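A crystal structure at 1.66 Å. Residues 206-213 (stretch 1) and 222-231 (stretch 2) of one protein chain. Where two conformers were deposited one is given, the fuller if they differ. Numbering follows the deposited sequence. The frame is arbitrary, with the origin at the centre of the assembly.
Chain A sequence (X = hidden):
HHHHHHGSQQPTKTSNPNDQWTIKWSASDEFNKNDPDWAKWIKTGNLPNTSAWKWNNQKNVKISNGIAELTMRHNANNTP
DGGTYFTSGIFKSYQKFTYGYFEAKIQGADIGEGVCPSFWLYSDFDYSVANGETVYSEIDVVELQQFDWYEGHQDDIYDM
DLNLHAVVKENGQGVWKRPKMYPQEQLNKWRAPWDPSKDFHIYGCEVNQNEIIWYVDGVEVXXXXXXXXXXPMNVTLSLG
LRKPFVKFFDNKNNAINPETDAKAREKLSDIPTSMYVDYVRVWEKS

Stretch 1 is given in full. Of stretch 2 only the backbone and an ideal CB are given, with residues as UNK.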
# COMPACT_ATOMS: atom_id res chain seq x y z
N GLU A 206 -12.30 -1.81 7.20
CA GLU A 206 -13.33 -2.82 7.28
C GLU A 206 -14.00 -2.96 5.93
O GLU A 206 -14.47 -1.95 5.38
CB GLU A 206 -14.28 -2.36 8.41
CG GLU A 206 -15.42 -3.33 8.64
CD GLU A 206 -16.38 -2.76 9.69
OE1 GLU A 206 -15.99 -1.84 10.41
OE2 GLU A 206 -17.49 -3.33 9.89
N VAL A 207 -14.05 -4.18 5.37
CA VAL A 207 -14.49 -4.39 4.00
C VAL A 207 -15.65 -5.40 4.08
O VAL A 207 -15.47 -6.52 4.58
CB VAL A 207 -13.40 -5.02 3.10
CG1 VAL A 207 -13.93 -5.21 1.68
CG2 VAL A 207 -12.15 -4.13 3.09
N ASN A 208 -16.83 -5.00 3.61
CA ASN A 208 -17.94 -5.97 3.52
C ASN A 208 -18.62 -5.85 2.13
O ASN A 208 -18.21 -5.05 1.33
CB ASN A 208 -18.94 -5.81 4.71
CG ASN A 208 -19.60 -4.45 4.75
OD1 ASN A 208 -20.20 -3.98 3.76
ND2 ASN A 208 -19.57 -3.85 5.91
N GLN A 209 -19.67 -6.65 1.85
CA GLN A 209 -20.25 -6.61 0.50
C GLN A 209 -20.86 -5.28 0.18
O GLN A 209 -21.07 -4.99 -1.00
CB GLN A 209 -21.32 -7.73 0.33
CG GLN A 209 -22.43 -7.56 1.33
CD GLN A 209 -23.49 -8.63 1.24
OE1 GLN A 209 -23.79 -9.17 0.17
NE2 GLN A 209 -24.07 -8.95 2.40
N ASN A 210 -21.21 -4.51 1.21
CA ASN A 210 -21.87 -3.25 1.00
C ASN A 210 -21.02 -1.96 1.03
O ASN A 210 -21.30 -0.99 0.30
CB ASN A 210 -22.97 -3.08 2.06
CG ASN A 210 -24.00 -4.19 2.01
OD1 ASN A 210 -24.40 -4.76 3.09
ND2 ASN A 210 -24.48 -4.50 0.82
N GLU A 211 -20.02 -1.92 1.91
CA GLU A 211 -19.26 -0.71 2.16
C GLU A 211 -17.87 -1.04 2.54
O GLU A 211 -17.53 -2.18 2.97
CB GLU A 211 -19.85 -0.02 3.41
CG GLU A 211 -21.26 0.51 3.28
CD GLU A 211 -21.65 1.29 4.53
OE1 GLU A 211 -21.85 0.63 5.59
OE2 GLU A 211 -21.78 2.53 4.46
N ILE A 212 -17.04 -0.02 2.44
CA ILE A 212 -15.62 -0.14 2.85
C ILE A 212 -15.43 1.08 3.81
O ILE A 212 -15.79 2.20 3.48
CB ILE A 212 -14.66 -0.01 1.66
CG1 ILE A 212 -14.89 -1.19 0.67
CG2 ILE A 212 -13.18 -0.05 2.14
CD1 ILE A 212 -14.47 -0.80 -0.77
N ILE A 213 -14.85 0.82 4.99
CA ILE A 213 -14.73 1.90 5.97
C ILE A 213 -13.27 1.92 6.42
O ILE A 213 -12.72 0.90 6.81
CB ILE A 213 -15.65 1.59 7.20
CG1 ILE A 213 -17.10 1.30 6.65
CG2 ILE A 213 -15.66 2.82 8.16
CD1 ILE A 213 -17.86 0.36 7.56
N UNK A 222 -13.15 7.58 6.64
CA UNK A 222 -13.72 7.56 5.31
C UNK A 222 -14.60 6.36 5.17
O UNK A 222 -14.43 5.38 5.90
CB UNK A 222 -12.63 7.56 4.23
N UNK A 223 -15.54 6.45 4.22
CA UNK A 223 -16.37 5.27 3.94
C UNK A 223 -16.86 5.39 2.53
O UNK A 223 -17.19 6.52 2.09
CB UNK A 223 -17.54 5.14 4.92
N UNK A 224 -16.92 4.26 1.81
CA UNK A 224 -17.41 4.27 0.42
C UNK A 224 -18.24 3.05 0.15
O UNK A 224 -18.02 1.98 0.73
CB UNK A 224 -16.25 4.34 -0.58
N UNK A 225 -19.21 3.18 -0.76
CA UNK A 225 -19.94 1.93 -1.11
C UNK A 225 -19.04 0.94 -1.80
O UNK A 225 -18.19 1.35 -2.58
CB UNK A 225 -21.14 2.23 -2.01
N UNK A 226 -19.29 -0.36 -1.61
CA UNK A 226 -18.38 -1.41 -2.26
C UNK A 226 -18.90 -1.77 -3.63
O UNK A 226 -19.71 -2.71 -3.80
CB UNK A 226 -18.29 -2.68 -1.41
N UNK A 227 -18.51 -0.97 -4.63
CA UNK A 227 -19.06 -1.18 -5.96
C UNK A 227 -18.37 -2.33 -6.64
O UNK A 227 -19.04 -3.20 -7.20
CB UNK A 227 -18.94 0.09 -6.81
N UNK A 228 -17.04 -2.33 -6.62
CA UNK A 228 -16.28 -3.26 -7.48
C UNK A 228 -15.43 -4.23 -6.72
O UNK A 228 -14.93 -5.15 -7.33
CB UNK A 228 -15.38 -2.48 -8.44
N UNK A 229 -15.24 -4.02 -5.40
CA UNK A 229 -14.17 -4.63 -4.61
C UNK A 229 -14.61 -5.92 -3.94
O UNK A 229 -14.68 -6.04 -2.67
CB UNK A 229 -13.67 -3.65 -3.55
N UNK A 230 -14.93 -6.88 -4.82
CA UNK A 230 -15.46 -8.14 -4.41
C UNK A 230 -14.60 -9.26 -4.87
O UNK A 230 -15.11 -10.39 -4.92
CB UNK A 230 -16.89 -8.32 -4.93
N UNK A 231 -13.36 -9.01 -5.28
CA UNK A 231 -12.50 -10.12 -5.75
C UNK A 231 -11.55 -10.51 -4.59
O UNK A 231 -11.30 -9.70 -3.70
CB UNK A 231 -11.71 -9.72 -7.00

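Position 222 lies in a strand that runs antiparallel to strand 211-213. CA-to-CB points sideways, and no atom of stretch 1 is within 5.5 Å of the ideal CB. Many side chains would fit, small ones included. The residue is Ala-222. Its backbone O receives a CA-H...O contact from Ile-213 CA at 3.5 Å.

Position 223 pairs with Ile-213, and both side chains lie on the same face of the sheet. The ideal CB is 4.2 Å from Ile-213 CG1 and 5.0 Å from Glu-211 OE2. A long side chain with an apolar stem and a positive end would suit, so lysine or arginine. It is Arg-223. NH1 forms a salt bridge with Glu-211 OE1 at 3.1 Å and a weak hydrogen bond to Glu-211 OE2 at 3.2 Å. Ile-213 CG1 lies over one face of the guanidinium.

Position 224 is the hydrogen-bonded partner of Ile-212. Its N gives to Ile-212 O at 2.9 Å, and its O accepts from Ile-212 N at 2.8 Å. The side chain shares a face with that of Ile-212, but the nearest atom to the ideal CB is Ile-212 O, at 4.6 Å. Many residues would serve. It is Lys-224, whose end leads away to a partner elsewhere in the structure.

Position 225 pairs with Glu-211 without hydrogen bonds, and CB points away. A phi of -65° allows proline among many others, and no amide hydrogen is needed for the pairing. It is Pro-225.

Position 226 points toward stretch 1. Its N gives to Asn-210 O at 2.8 Å. The ideal CB is 3.6 Å from both Asn-208 O and Gln-209 O, so a short side chain with a donor is favoured: asparagine, serine or threonine. It is Asn-226. ND2 gives to Asn-208 O at 2.8 Å and to the O of position 229 at 3.0 Å, while OD1 accepts from the N of position 229 at 2.9 Å. The amide thus ties its own loop to the turn of stretch 1.

Positions 227 and 228 point away and leave the choice open. They are Lys-227 and Tyr-228.

Position 229 points toward stretch 1, with its ideal CB 4.1 Å from Ile-212 CD1. An apolar side chain is suggested, aliphatic or aromatic. It is Trp-229, whose CE3 is 3.9 Å from Ile-212 CD1.

Position 230 points sideways, so the choice is wide. It is His-230. NE2 gives to Asn-226 O at 2.8 Å, and the ring edge brings CE1 to 3.1 Å from Gln-209 O.

Position 231 is out of reach and unconstrained here. It is Arg-231.

Stretch 2, residues 222-231: ARKPNKYWHR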
# COMPACT_ATOMS: atom_id res chain seq x y z
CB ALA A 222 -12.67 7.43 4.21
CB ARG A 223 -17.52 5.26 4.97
CG ARG A 223 -18.64 4.29 4.74
CD ARG A 223 -19.78 4.67 5.74
NE ARG A 223 -19.43 4.49 7.15
CZ ARG A 223 -20.06 3.68 8.00
NH1 ARG A 223 -21.04 2.89 7.55
NH2 ARG A 223 -19.70 3.61 9.28
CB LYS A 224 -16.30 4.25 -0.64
CG LYS A 224 -15.25 5.37 -0.58
CD LYS A 224 -15.86 6.68 -1.01
CE LYS A 224 -14.72 7.48 -1.60
NZ LYS A 224 -15.10 8.93 -1.43
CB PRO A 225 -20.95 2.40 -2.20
CG PRO A 225 -21.14 3.87 -1.86
CD PRO A 225 -19.77 4.39 -1.42
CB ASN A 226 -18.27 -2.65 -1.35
CG ASN A 226 -17.21 -3.59 -1.85
OD1 ASN A 226 -16.76 -3.37 -2.96
ND2 ASN A 226 -16.77 -4.55 -1.05
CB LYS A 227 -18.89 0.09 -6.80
CG LYS A 227 -19.69 0.10 -8.05
CD LYS A 227 -19.84 1.60 -8.40
CE LYS A 227 -20.33 1.76 -9.80
NZ LYS A 227 -20.30 3.24 -9.95
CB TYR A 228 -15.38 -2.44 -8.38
CG TYR A 228 -16.12 -1.57 -9.35
CD1 TYR A 228 -17.10 -2.11 -10.19
CD2 TYR A 228 -15.81 -0.20 -9.46
CE1 TYR A 228 -17.77 -1.28 -11.13
CE2 TYR A 228 -16.45 0.61 -10.36
CZ TYR A 228 -17.46 0.10 -11.16
OH TYR A 228 -18.09 0.96 -12.06
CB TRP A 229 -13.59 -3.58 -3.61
CG TRP A 229 -13.07 -2.46 -4.43
CD1 TRP A 229 -11.79 -2.39 -5.00
CD2 TRP A 229 -13.79 -1.27 -4.88
NE1 TRP A 229 -11.68 -1.25 -5.77
CE2 TRP A 229 -12.88 -0.55 -5.77
CE3 TRP A 229 -15.10 -0.74 -4.66
CZ2 TRP A 229 -13.29 0.67 -6.41
CZ3 TRP A 229 -15.49 0.47 -5.33
CH2 TRP A 229 -14.60 1.13 -6.15
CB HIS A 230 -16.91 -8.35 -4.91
CG HIS A 230 -17.83 -7.19 -4.55
ND1 HIS A 230 -18.37 -7.07 -3.34
CD2 HIS A 230 -18.26 -6.08 -5.29
CE1 HIS A 230 -19.16 -5.98 -3.28
NE2 HIS A 230 -19.06 -5.35 -4.45
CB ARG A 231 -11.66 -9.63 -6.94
CG ARG A 231 -12.51 -9.32 -8.18
CD ARG A 231 -11.63 -8.80 -9.31
NE ARG A 231 -10.40 -9.52 -9.51
CZ ARG A 231 -10.30 -10.64 -10.23
NH1 ARG A 231 -11.38 -11.14 -10.80
NH2 ARG A 231 -9.13 -11.22 -10.39
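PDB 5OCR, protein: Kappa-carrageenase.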